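Local structure of peptidoglycan recognition protein-LC isoform LCx (Drosophila melanogaster, 2F2L) at residues B[9-18]-B[52-63]. The protein probably acts as an immune receptor that recognises peptidoglycan, its extracellular domain binding a muropeptide carrying meso-diaminopimelic acid. Sequence-based numbering, arbitrary orientation.
Sequences WGGRPAKRML and QSFHMDSWGWDH. With MLD (glcnac(beta1-4)-murnac(1,6-anhydro)-L-ala-gamma-D-glu-meso-a2pm-D-ala), chain G.
D57 OD2 is gripped by two donors from the same face of its plane: R12 NH2 at 2.8 Å on the syn side and S53 OG on the anti side. R12 NH1 reaches D57 OD1, making a two-nitrogen, end-on grip, somewhat twisted, the planes 25° apart, while M56 SD lies over one guanidinium face. Q52 docks its amide on the R12 backbone, OE1 accepting from R12 N (2.8 Å) and NE2 donating to R12 O (2.9 Å); CG anti to the backbone N (chi1 -179°) and an extended chain carry it there. K15 slides past M56, and its NZ bonds M56 O at 2.8 Å and W61 O at 3.0 Å, pairing a helix carbonyl with one of the following loop. K15 N also binds D62 O (2.8 Å), A14 N lies over the H63 ring, and L18 CD1 meets that ring's edge. Pocket residues of this amidase-like domain meet the ligand: D62 N donates to MLD OBV (2.8 Å), H55 NE2 to MLD OAG, and W61 lays one ring face against MLD CBP. The loop between strands 3-4 and 25-32 packs along the last turns of helix 41-58 and the pocket-lining loop that follows, W9 NE1 bonding backbone O of E78 in strand 76-78.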
loop_
_atom_site.group_PDB
_atom_site.type_symbol
_atom_site.label_atom_id
_atom_site.label_comp_id
_atom_site.label_asym_id
_atom_site.label_seq_id
_atom_site.Cartn_x
_atom_site.Cartn_y
_atom_site.Cartn_z
ATOM N N TRP B 9 17.454 -9.623 8.674
ATOM C CA TRP B 9 16.921 -8.820 7.565
ATOM C C TRP B 9 16.974 -7.305 7.828
ATOM O O TRP B 9 16.448 -6.501 7.058
ATOM C CB TRP B 9 15.523 -9.283 7.102
ATOM C CG TRP B 9 14.430 -9.433 8.101
ATOM C CD1 TRP B 9 13.997 -10.598 8.659
ATOM C CD2 TRP B 9 13.535 -8.410 8.569
ATOM N NE1 TRP B 9 12.919 -10.366 9.472
ATOM C CE2 TRP B 9 12.624 -9.026 9.445
ATOM C CE3 TRP B 9 13.438 -7.028 8.359
ATOM C CZ2 TRP B 9 11.623 -8.310 10.102
ATOM C CZ3 TRP B 9 12.446 -6.320 9.009
ATOM C CH2 TRP B 9 11.558 -6.955 9.875
ATOM N N GLY B 10 17.657 -6.913 8.890
ATOM C CA GLY B 10 17.885 -5.497 9.157
ATOM C C GLY B 10 16.730 -4.765 9.811
ATOM O O GLY B 10 16.674 -3.542 9.758
ATOM N N GLY B 11 15.830 -5.499 10.463
ATOM C CA GLY B 11 14.649 -4.900 11.086
ATOM C C GLY B 11 14.883 -4.404 12.506
ATOM O O GLY B 11 15.901 -4.708 13.130
ATOM N N ARG B 12 13.915 -3.653 13.013
ATOM C CA ARG B 12 13.953 -3.118 14.377
ATOM C C ARG B 12 13.378 -4.083 15.386
ATOM O O ARG B 12 12.525 -4.888 15.041
ATOM C CB ARG B 12 13.073 -1.885 14.466
ATOM C CG ARG B 12 13.513 -0.743 13.643
ATOM C CD ARG B 12 12.583 0.423 13.923
ATOM N NE ARG B 12 11.679 0.634 12.819
ATOM C CZ ARG B 12 10.608 1.416 12.848
ATOM N NH1 ARG B 12 10.233 2.046 13.959
ATOM N NH2 ARG B 12 9.889 1.530 11.746
ATOM N N PRO B 13 13.791 -3.957 16.658
ATOM C CA PRO B 13 13.122 -4.719 17.700
ATOM C C PRO B 13 11.783 -4.103 18.061
ATOM O O PRO B 13 11.487 -2.973 17.648
ATOM C CB PRO B 13 14.092 -4.638 18.878
ATOM C CG PRO B 13 14.841 -3.390 18.666
ATOM C CD PRO B 13 14.886 -3.132 17.190
ATOM N N ALA B 14 10.986 -4.847 18.824
ATOM C CA ALA B 14 9.697 -4.362 19.307
ATOM C C ALA B 14 9.885 -3.125 20.185
ATOM O O ALA B 14 10.932 -2.951 20.798
ATOM C CB ALA B 14 8.989 -5.450 20.094
ATOM N N LYS B 15 8.865 -2.271 20.222
ATOM C CA LYS B 15 8.902 -1.031 20.996
ATOM C C LYS B 15 8.822 -1.321 22.481
ATOM O O LYS B 15 9.335 -0.566 23.304
ATOM C CB LYS B 15 7.730 -0.125 20.615
ATOM C CG LYS B 15 7.803 0.461 19.226
ATOM C CD LYS B 15 6.588 1.323 18.965
ATOM C CE LYS B 15 6.499 1.720 17.515
ATOM N NZ LYS B 15 5.201 2.412 17.259
ATOM N N ARG B 16 8.138 -2.408 22.811
ATOM C CA ARG B 16 7.996 -2.864 24.178
ATOM C C ARG B 16 7.804 -4.373 24.145
ATOM O O ARG B 16 7.737 -4.982 23.067
ATOM C CB ARG B 16 6.796 -2.181 24.839
ATOM C CG ARG B 16 5.451 -2.545 24.221
ATOM C CD ARG B 16 4.394 -1.469 24.449
ATOM N NE ARG B 16 3.840 -1.498 25.796
ATOM C CZ ARG B 16 2.998 -0.590 26.292
ATOM N NH1 ARG B 16 2.587 0.446 25.558
ATOM N NH2 ARG B 16 2.567 -0.715 27.537
ATOM N N MET B 17 7.724 -4.962 25.329
ATOM C CA MET B 17 7.570 -6.398 25.489
ATOM C C MET B 17 6.210 -6.832 24.957
ATOM O O MET B 17 5.191 -6.229 25.288
ATOM C CB MET B 17 7.694 -6.748 26.973
ATOM C CG MET B 17 7.888 -8.220 27.273
ATOM S SD MET B 17 7.943 -8.523 29.056
ATOM C CE MET B 17 9.129 -7.289 29.623
ATOM N N LEU B 18 6.198 -7.866 24.121
ATOM C CA LEU B 18 4.952 -8.360 23.542
ATOM C C LEU B 18 4.347 -9.442 24.419
ATOM O O LEU B 18 5.050 -10.080 25.203
ATOM C CB LEU B 18 5.187 -8.878 22.117
ATOM C CG LEU B 18 5.827 -7.871 21.152
ATOM C CD1 LEU B 18 6.004 -8.464 19.773
ATOM C CD2 LEU B 18 5.009 -6.574 21.076
ATOM N N GLN B 52 7.395 -3.338 8.002
ATOM C CA GLN B 52 7.609 -3.053 9.434
ATOM C C GLN B 52 7.350 -1.581 9.769
ATOM O O GLN B 52 6.713 -1.261 10.780
ATOM C CB GLN B 52 9.008 -3.465 9.904
ATOM C CG GLN B 52 9.212 -3.187 11.405
ATOM C CD GLN B 52 10.497 -3.728 11.956
ATOM O OE1 GLN B 52 11.572 -3.483 11.403
ATOM N NE2 GLN B 52 10.412 -4.420 13.096
ATOM N N SER B 53 7.821 -0.694 8.896
ATOM C CA SER B 53 7.576 0.737 9.035
ATOM C C SER B 53 6.085 1.085 8.961
ATOM O O SER B 53 5.566 1.876 9.742
ATOM C CB SER B 53 8.337 1.483 7.945
ATOM O OG SER B 53 8.225 2.872 8.181
ATOM N N PHE B 54 5.392 0.493 8.003
ATOM C CA PHE B 54 3.940 0.654 7.886
ATOM C C PHE B 54 3.200 0.252 9.175
ATOM O O PHE B 54 2.293 0.944 9.650
ATOM C CB PHE B 54 3.438 -0.179 6.701
ATOM C CG PHE B 54 2.081 0.202 6.226
ATOM C CD1 PHE B 54 1.873 1.410 5.585
ATOM C CD2 PHE B 54 1.009 -0.655 6.392
ATOM C CE1 PHE B 54 0.611 1.768 5.145
ATOM C CE2 PHE B 54 -0.249 -0.301 5.954
ATOM C CZ PHE B 54 -0.454 0.910 5.343
ATOM N N HIS B 55 3.592 -0.871 9.749
ATOM C CA HIS B 55 2.945 -1.364 10.959
ATOM C C HIS B 55 3.344 -0.564 12.203
ATOM O O HIS B 55 2.484 -0.191 12.999
ATOM C CB HIS B 55 3.235 -2.857 11.113
ATOM C CG HIS B 55 2.529 -3.694 10.096
ATOM N ND1 HIS B 55 2.646 -5.065 10.048
ATOM C CD2 HIS B 55 1.665 -3.353 9.105
ATOM C CE1 HIS B 55 1.899 -5.532 9.063
ATOM N NE2 HIS B 55 1.290 -4.515 8.476
ATOM N N MET B 56 4.627 -0.244 12.328
ATOM C CA MET B 56 5.131 0.436 13.537
ATOM C C MET B 56 4.972 1.965 13.504
ATOM O O MET B 56 4.741 2.577 14.539
ATOM C CB MET B 56 6.601 0.078 13.810
ATOM C CG MET B 56 6.826 -1.391 14.195
ATOM S SD MET B 56 8.556 -1.869 14.427
ATOM C CE MET B 56 8.902 -1.135 16.027
ATOM N N ASP B 57 5.125 2.564 12.329
ATOM C CA ASP B 57 5.122 4.023 12.188
ATOM C C ASP B 57 3.774 4.536 11.703
ATOM O O ASP B 57 3.219 5.455 12.294
ATOM C CB ASP B 57 6.254 4.495 11.260
ATOM C CG ASP B 57 7.621 3.975 11.690
ATOM O OD1 ASP B 57 7.846 3.818 12.907
ATOM O OD2 ASP B 57 8.490 3.736 10.822
ATOM N N SER B 58 3.242 3.957 10.633
ATOM C CA SER B 58 1.984 4.435 10.072
ATOM C C SER B 58 0.764 4.001 10.911
ATOM O O SER B 58 -0.126 4.800 11.159
ATOM C CB SER B 58 1.847 4.002 8.610
ATOM O OG SER B 58 2.964 4.412 7.830
ATOM N N TRP B 59 0.717 2.750 11.359
ATOM C CA TRP B 59 -0.352 2.308 12.267
ATOM C C TRP B 59 -0.020 2.509 13.733
ATOM O O TRP B 59 -0.917 2.534 14.572
ATOM C CB TRP B 59 -0.687 0.828 12.050
ATOM C CG TRP B 59 -1.533 0.537 10.815
ATOM C CD1 TRP B 59 -1.198 -0.265 9.774
ATOM C CD2 TRP B 59 -2.845 1.031 10.536
ATOM N NE1 TRP B 59 -2.220 -0.303 8.849
ATOM C CE2 TRP B 59 -3.240 0.492 9.292
ATOM C CE3 TRP B 59 -3.727 1.884 11.213
ATOM C CZ2 TRP B 59 -4.486 0.764 8.718
ATOM C CZ3 TRP B 59 -4.949 2.160 10.643
ATOM C CH2 TRP B 59 -5.317 1.612 9.399
ATOM N N GLY B 60 1.265 2.603 14.053
ATOM C CA GLY B 60 1.690 2.805 15.426
ATOM C C GLY B 60 1.681 1.540 16.266
ATOM O O GLY B 60 1.534 1.620 17.477
ATOM N N TRP B 61 1.844 0.369 15.646
ATOM C CA TRP B 61 1.914 -0.891 16.419
ATOM C C TRP B 61 3.309 -1.088 17.025
ATOM O O TRP B 61 4.255 -0.336 16.729
ATOM C CB TRP B 61 1.502 -2.091 15.548
ATOM C CG TRP B 61 0.126 -1.941 14.937
ATOM C CD1 TRP B 61 -0.888 -1.128 15.380
ATOM C CD2 TRP B 61 -0.392 -2.637 13.794
ATOM N NE1 TRP B 61 -1.987 -1.264 14.572
ATOM C CE2 TRP B 61 -1.711 -2.181 13.590
ATOM C CE3 TRP B 61 0.131 -3.604 12.920
ATOM C CZ2 TRP B 61 -2.517 -2.662 12.548
ATOM C CZ3 TRP B 61 -0.665 -4.065 11.877
ATOM C CH2 TRP B 61 -1.972 -3.593 11.696
ATOM N N ASP B 62 3.443 -2.097 17.872
ATOM C CA ASP B 62 4.680 -2.296 18.643
ATOM C C ASP B 62 5.776 -3.118 17.924
ATOM O O ASP B 62 6.916 -3.211 18.388
ATOM C CB ASP B 62 4.323 -2.939 19.977
ATOM C CG ASP B 62 3.577 -1.982 20.908
ATOM O OD1 ASP B 62 3.860 -0.760 20.871
ATOM O OD2 ASP B 62 2.734 -2.468 21.698
ATOM N N HIS B 63 5.427 -3.685 16.779
ATOM C CA HIS B 63 6.340 -4.496 15.988
ATOM C C HIS B 63 5.658 -4.755 14.647
ATOM O O HIS B 63 4.467 -4.455 14.462
ATOM C CB HIS B 63 6.618 -5.840 16.709
ATOM C CG HIS B 63 7.935 -6.471 16.369
ATOM N ND1 HIS B 63 8.687 -6.099 15.277
ATOM C CD2 HIS B 63 8.615 -7.482 16.962
ATOM C CE1 HIS B 63 9.783 -6.835 15.226
ATOM N NE2 HIS B 63 9.766 -7.677 16.241
HETATM C CAA MLD G . -5.529 -6.679 -1.857
HETATM C CAB MLD G . -5.943 -6.711 -0.394
HETATM O OAC MLD G . -5.699 -7.687 0.303
HETATM N N2 MLD G . -6.563 -5.615 0.033
HETATM C C2 MLD G . -7.081 -5.439 1.385
HETATM C C3 MLD G . -8.544 -5.011 1.250
HETATM O O3 MLD G . -9.341 -5.987 0.552
HETATM C C4 MLD G . -9.133 -4.644 2.608
HETATM O O4 MLD G . -10.410 -4.081 2.369
HETATM C C5 MLD G . -8.242 -3.597 3.285
HETATM C C6 MLD G . -8.633 -3.211 4.723
HETATM O O6 MLD G . -7.839 -2.052 5.114
HETATM O O5 MLD G . -6.939 -4.159 3.410
HETATM C C1 MLD G . -6.301 -4.370 2.129
HETATM O O1 MLD G . -4.998 -4.843 2.355
HETATM C CA4 MLD G . -4.127 -3.803 2.859
HETATM C CA5 MLD G . -3.672 -2.752 1.846
HETATM O OA5 MLD G . -2.218 -2.691 1.657
HETATM C CA6 MLD G . -3.919 -1.497 2.611
HETATM O OA6 MLD G . -2.784 -1.374 3.444
HETATM C CA1 MLD G . -1.795 -2.345 2.986
HETATM C CA2 MLD G . -1.880 -3.576 3.902
HETATM N NAD MLD G . -0.569 -4.259 3.939
HETATM C CAE MLD G . 0.080 -4.503 5.064
HETATM C CAF MLD G . 1.414 -5.198 4.878
HETATM O OAG MLD G . -0.342 -4.220 6.185
HETATM C CA3 MLD G . -2.929 -4.567 3.400
HETATM O OAH MLD G . -3.401 -5.459 4.470
HETATM C CAI MLD G . -2.789 -6.772 4.466
HETATM C CAJ MLD G . -3.563 -7.771 3.636
HETATM C CAL MLD G . -2.716 -7.297 5.915
HETATM O OAM MLD G . -2.285 -8.433 6.079
HETATM N N MLD G . -3.101 -6.502 6.914
HETATM C CA MLD G . -3.041 -6.879 8.332
HETATM C CB MLD G . -1.652 -6.452 8.819
HETATM C C MLD G . -4.107 -6.048 9.068
HETATM O O MLD G . -4.140 -4.823 8.932
HETATM N NAN MLD G . -4.959 -6.762 9.800
HETATM C CAO MLD G . -6.066 -6.208 10.596
HETATM C CAP MLD G . -7.396 -6.985 10.332
HETATM O OBA MLD G . -8.261 -6.875 11.206
HETATM O OAQ MLD G . -7.526 -7.697 9.307
HETATM C CBB MLD G . -5.772 -6.436 12.075
HETATM C CBC MLD G . -4.614 -5.627 12.632
HETATM C CBD MLD G . -4.501 -5.899 14.143
HETATM O OBE MLD G . -4.916 -6.946 14.641
HETATM N NBF MLD G . -3.941 -4.938 14.845
HETATM C CBG MLD G . -3.757 -5.040 16.299
HETATM C CBH MLD G . -5.128 -4.998 17.003
HETATM O OBI MLD G . -5.989 -4.185 16.669
HETATM N NBJ MLD G . -5.305 -5.920 17.947
HETATM C CBK MLD G . -6.536 -6.042 18.761
HETATM C CBL MLD G . -6.141 -5.958 20.239
HETATM C CBM MLD G . -7.301 -7.366 18.546
HETATM O OBO MLD G . -6.657 -8.370 18.144
HETATM O OBN MLD G . -8.528 -7.341 18.815
HETATM C CBP MLD G . -2.834 -3.897 16.755
HETATM C CBQ MLD G . -2.272 -4.139 18.167
HETATM C CBR MLD G . -1.238 -3.073 18.540
HETATM C CBS MLD G . -0.270 -3.530 19.633
HETATM C CBT MLD G . 0.712 -4.554 19.048
HETATM O OBV MLD G . 1.590 -4.113 18.290
HETATM O OBU MLD G . 0.568 -5.750 19.377
HETATM N NBW MLD G . -1.022 -4.129 20.743
#